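Local coordinates for protein putative ketosteroid isomerase (Parabacteroides distasonis ATCC 8503, PDB 3KE7) that is of unknown function but belongs to the SnoaL-like group of the NTF2 clan and may act as a ketosteroid isomerase, at residues I88-F93 and T109-R114. Residues are numbered along the deposited sequence; the frame is centred on the assembly and turned at random.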
ATOM      1  N   ILE B  88      11.051   4.354  -6.821  1.00  7.88           N
ATOM      2  CA  ILE B  88       9.715   3.911  -6.391  1.00  4.87           C
ATOM      3  C   ILE B  88       8.682   5.009  -6.675  1.00  5.41           C
ATOM      4  O   ILE B  88       8.944   6.226  -6.516  1.00  7.51           O
ATOM      5  CB  ILE B  88       9.703   3.632  -4.898  1.00  6.51           C
ATOM      6  CG1 ILE B  88      10.493   2.349  -4.610  1.00  5.90           C
ATOM      7  CG2 ILE B  88       8.277   3.512  -4.348  1.00  8.01           C
ATOM      8  CD1 ILE B  88       9.797   1.057  -5.023  1.00  8.37           C
ATOM      9  N   ALA B  89       7.509   4.575  -7.140  1.00  5.81           N
ATOM     10  CA  ALA B  89       6.358   5.463  -7.243  1.00  6.62           C
ATOM     11  C   ALA B  89       5.219   4.791  -6.521  1.00  6.95           C
ATOM     12  O   ALA B  89       4.867   3.648  -6.844  1.00  7.78           O
ATOM     13  CB  ALA B  89       5.968   5.645  -8.669  1.00  6.74           C
ATOM     14  N   VAL B  90       4.647   5.483  -5.545  1.00  5.56           N
ATOM     15  CA  VAL B  90       3.474   4.983  -4.810  1.00  4.61           C
ATOM     16  C   VAL B  90       2.248   5.669  -5.377  1.00  6.86           C
ATOM     17  O   VAL B  90       2.135   6.897  -5.267  1.00  6.64           O
ATOM     18  CB  VAL B  90       3.566   5.273  -3.288  1.00  5.71           C
ATOM     19  CG1 VAL B  90       2.362   4.635  -2.522  1.00  7.48           C
ATOM     20  CG2 VAL B  90       4.876   4.706  -2.728  1.00  8.06           C
ATOM     21  N   LEU B  91       1.371   4.898  -6.020  1.00  5.86           N
ATOM     22  CA  LEU B  91       0.113   5.406  -6.589  1.00  5.42           C
ATOM     23  C   LEU B  91      -1.037   5.041  -5.683  1.00  6.71           C
ATOM     24  O   LEU B  91      -1.261   3.866  -5.370  1.00  6.73           O
ATOM     25  CB  LEU B  91      -0.101   4.826  -7.984  1.00  5.40           C
ATOM     26  CG  LEU B  91      -1.487   5.041  -8.578  1.00  5.79           C
ATOM     27  CD1 LEU B  91      -1.794   6.546  -8.815  1.00  6.99           C
ATOM     28  CD2 LEU B  91      -1.632   4.215  -9.874  1.00  7.08           C
ATOM     29  N   THR B  92      -1.757   6.036  -5.239  1.00  6.29           N
ATOM     30  CA  THR B  92      -2.947   5.810  -4.411  1.00  5.91           C
ATOM     31  C   THR B  92      -4.143   6.480  -5.081  1.00  5.91           C
ATOM     32  O   THR B  92      -4.038   7.582  -5.657  1.00  6.75           O
ATOM     33  CB  THR B  92      -2.790   6.330  -2.968  1.00  6.42           C
ATOM     34  OG1 THR B  92      -2.366   7.685  -3.010  1.00  6.37           O
ATOM     35  CG2 THR B  92      -1.723   5.506  -2.216  1.00  6.66           C
ATOM     36  N   PHE B  93      -5.303   5.834  -5.016  1.00  6.39           N
ATOM     37  CA  PHE B  93      -6.492   6.384  -5.608  1.00  5.64           C
ATOM     38  C   PHE B  93      -7.729   5.656  -5.072  1.00  6.23           C
ATOM     39  O   PHE B  93      -7.621   4.568  -4.462  1.00  5.62           O
ATOM     40  CB  PHE B  93      -6.444   6.302  -7.153  1.00  6.65           C
ATOM     41  CG  PHE B  93      -6.293   4.900  -7.737  1.00  6.35           C
ATOM     42  CD1 PHE B  93      -5.038   4.346  -7.896  1.00  5.33           C
ATOM     43  CD2 PHE B  93      -7.400   4.182  -8.195  1.00  6.21           C
ATOM     44  CE1 PHE B  93      -4.884   3.068  -8.437  1.00  6.33           C
ATOM     45  CE2 PHE B  93      -7.258   2.921  -8.760  1.00  7.22           C
ATOM     46  CZ  PHE B  93      -5.975   2.363  -8.849  1.00  7.92           C
ATOM     47  N   THR B 109      -3.878   0.993  -3.403  1.00  6.13           N
ATOM     48  CA  THR B 109      -2.491   1.367  -3.334  1.00  5.10           C
ATOM     49  C   THR B 109      -1.695   0.466  -4.276  1.00  4.80           C
ATOM     50  O   THR B 109      -1.708  -0.771  -4.109  1.00  6.41           O
ATOM     51  CB  THR B 109      -1.924   1.205  -1.946  1.00  6.62           C
ATOM     52  OG1 THR B 109      -2.716   1.943  -1.024  1.00  6.90           O
ATOM     53  CG2 THR B 109      -0.436   1.664  -1.881  1.00  5.69           C
ATOM     54  N   GLU B 110      -0.961   1.049  -5.199  1.00  5.11           N
ATOM     55  CA  GLU B 110      -0.025   0.342  -6.046  1.00  5.06           C
ATOM     56  C   GLU B 110       1.365   0.892  -5.739  1.00  6.66           C
ATOM     57  O   GLU B 110       1.527   2.131  -5.592  1.00  9.67           O
ATOM     58  CB  GLU B 110      -0.297   0.568  -7.552  1.00  7.36           C
ATOM     59  CG  GLU B 110      -1.647   0.241  -8.032  1.00  5.19           C
ATOM     60  CD  GLU B 110      -1.848  -1.234  -8.287  1.00  6.84           C
ATOM     61  OE1 GLU B 110      -1.027  -2.028  -7.805  1.00  9.50           O
ATOM     62  OE2 GLU B 110      -2.841  -1.605  -8.998  1.00  7.15           O
ATOM     63  N   VAL B 111       2.358   0.018  -5.601  1.00  4.94           N
ATOM     64  CA  VAL B 111       3.738   0.471  -5.528  1.00  4.54           C
ATOM     65  C   VAL B 111       4.442  -0.043  -6.799  1.00  5.78           C
ATOM     66  O   VAL B 111       4.481  -1.231  -7.040  1.00  6.41           O
ATOM     67  CB  VAL B 111       4.462  -0.025  -4.316  1.00  6.53           C
ATOM     68  CG1 VAL B 111       5.893   0.547  -4.328  1.00  7.91           C
ATOM     69  CG2 VAL B 111       3.729   0.412  -3.019  1.00  8.72           C
ATOM     70  N   TYR B 112       4.988   0.897  -7.597  1.00  4.63           N
ATOM     71  CA  TYR B 112       5.751   0.619  -8.798  1.00  5.26           C
ATOM     72  C   TYR B 112       7.229   0.873  -8.534  1.00  5.96           C
ATOM     73  O   TYR B 112       7.591   1.809  -7.787  1.00  6.76           O
ATOM     74  CB  TYR B 112       5.337   1.567  -9.944  1.00  6.97           C
ATOM     75  CG  TYR B 112       4.015   1.285 -10.641  1.00  5.66           C
ATOM     76  CD1 TYR B 112       2.814   1.591 -10.050  1.00  6.00           C
ATOM     77  CD2 TYR B 112       3.998   0.769 -11.928  1.00  6.18           C
ATOM     78  CE1 TYR B 112       1.619   1.437 -10.711  1.00  6.58           C
ATOM     79  CE2 TYR B 112       2.810   0.558 -12.595  1.00  7.03           C
ATOM     80  CZ  TYR B 112       1.618   0.893 -11.978  1.00  7.54           C
ATOM     81  OH  TYR B 112       0.415   0.722 -12.668  1.00  7.64           O
ATOM     82  N   ARG B 113       8.078   0.029  -9.101  1.00  5.87           N
ATOM     83  CA  ARG B 113       9.502   0.127  -8.986  1.00  6.54           C
ATOM     84  C   ARG B 113      10.097   0.187 -10.366  1.00  5.13           C
ATOM     85  O   ARG B 113       9.730  -0.619 -11.223  1.00  7.30           O
ATOM     86  CB  ARG B 113      10.090  -1.072  -8.206  1.00  6.76           C
ATOM     87  CG  ARG B 113      11.652  -1.046  -8.062  1.00  6.40           C
ATOM     88  CD  ARG B 113      12.202  -2.221  -7.267  1.00  9.67           C
ATOM     89  NE  ARG B 113      11.840  -3.457  -7.927  1.00  7.93           N
ATOM     90  CZ  ARG B 113      11.503  -4.610  -7.318  1.00  9.89           C
ATOM     91  NH1 ARG B 113      11.497  -4.736  -5.985  1.00 10.75           N
ATOM     92  NH2 ARG B 113      11.134  -5.656  -8.057  1.00  9.52           N
ATOM     93  N   ARG B 114      11.005   1.134 -10.570  1.00  8.10           N
ATOM     94  CA  ARG B 114      11.672   1.286 -11.842  1.00 10.67           C
ATOM     95  C   ARG B 114      12.827   0.299 -11.870  1.00 11.98           C
ATOM     96  O   ARG B 114      13.691   0.350 -10.998  1.00 16.12           O
ATOM     97  CB  ARG B 114      12.175   2.725 -12.008  1.00 13.37           C
ATOM     98  CG  ARG B 114      12.796   2.976 -13.417  1.00 14.19           C
ATOM     99  CD  ARG B 114      13.183   4.440 -13.591  1.00 16.59           C
ATOM    100  NE  ARG B 114      14.121   4.811 -12.551  1.00 20.80           N
ATOM    101  CZ  ARG B 114      14.170   5.995 -11.937  1.00 31.13           C
ATOM    102  NH1 ARG B 114      13.344   6.998 -12.278  1.00 34.98           N
ATOM    103  NH2 ARG B 114      15.053   6.172 -10.963  1.00 33.82           N
TER
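Ala89 and Tyr112 exchange two backbone hydrogen bonds, as do Leu91 and Glu110, two residues along, so four N-H...O bonds tie two antiparallel strands. Non-hydrogen-bonded pairs alternate with them: Val90-Val111 in between, Ile88-Arg113 and Thr92-Thr109 beyond either end. Here the backbone also touches through CA-H...O contacts, the shortest from Ile88 CA to Tyr112 O at 3.3 Å.

On the face carrying Ile88, Val90, Thr92 and their partners the packing is mostly methyl on methyl. Ile88 reaches across with two branches: CG2 lies 3.8 Å from Val111 CG1, while CD1 sits equally close to the aliphatic Arg113 CB. The side chains of Val90 and Thr109 lie side by side, pointing the same way; with chi1 at -176°, Val90 CG1 is anti to the backbone N and meets Thr109 CG2 at 4.1 Å. Thr92 CG2 lies beside the same threonine, 3.9 Å from Thr109 OG1. That hydroxyl is hydrogen-bonded to Gln124 and His126 of the second subunit, whose Val111 packs on Val90; this face therefore belongs to the dimer interface.

The other face is turned to helix 15-28. Leu91 brings CD2 obliquely to the Tyr112 ring, 4.4 Å from CE1, and Glu110 CG comes up to the edge of the Phe93 ring, 4.3 Å from CE1. Outward from this layer, Tyr112 OH is hydrogen-bonded to Glu23 OE1, and Glu110 OE1 to Thr125 OG1. The OE2 atoms of Glu110 and Glu23, groups of like charge, also lie close together. Strands 120-129 and 74-85 flank the pair on its two sides, placing the 88-99/102-114 hairpin inside the curved sheet that, with its helices, forms the NTF2-like alpha+beta cone.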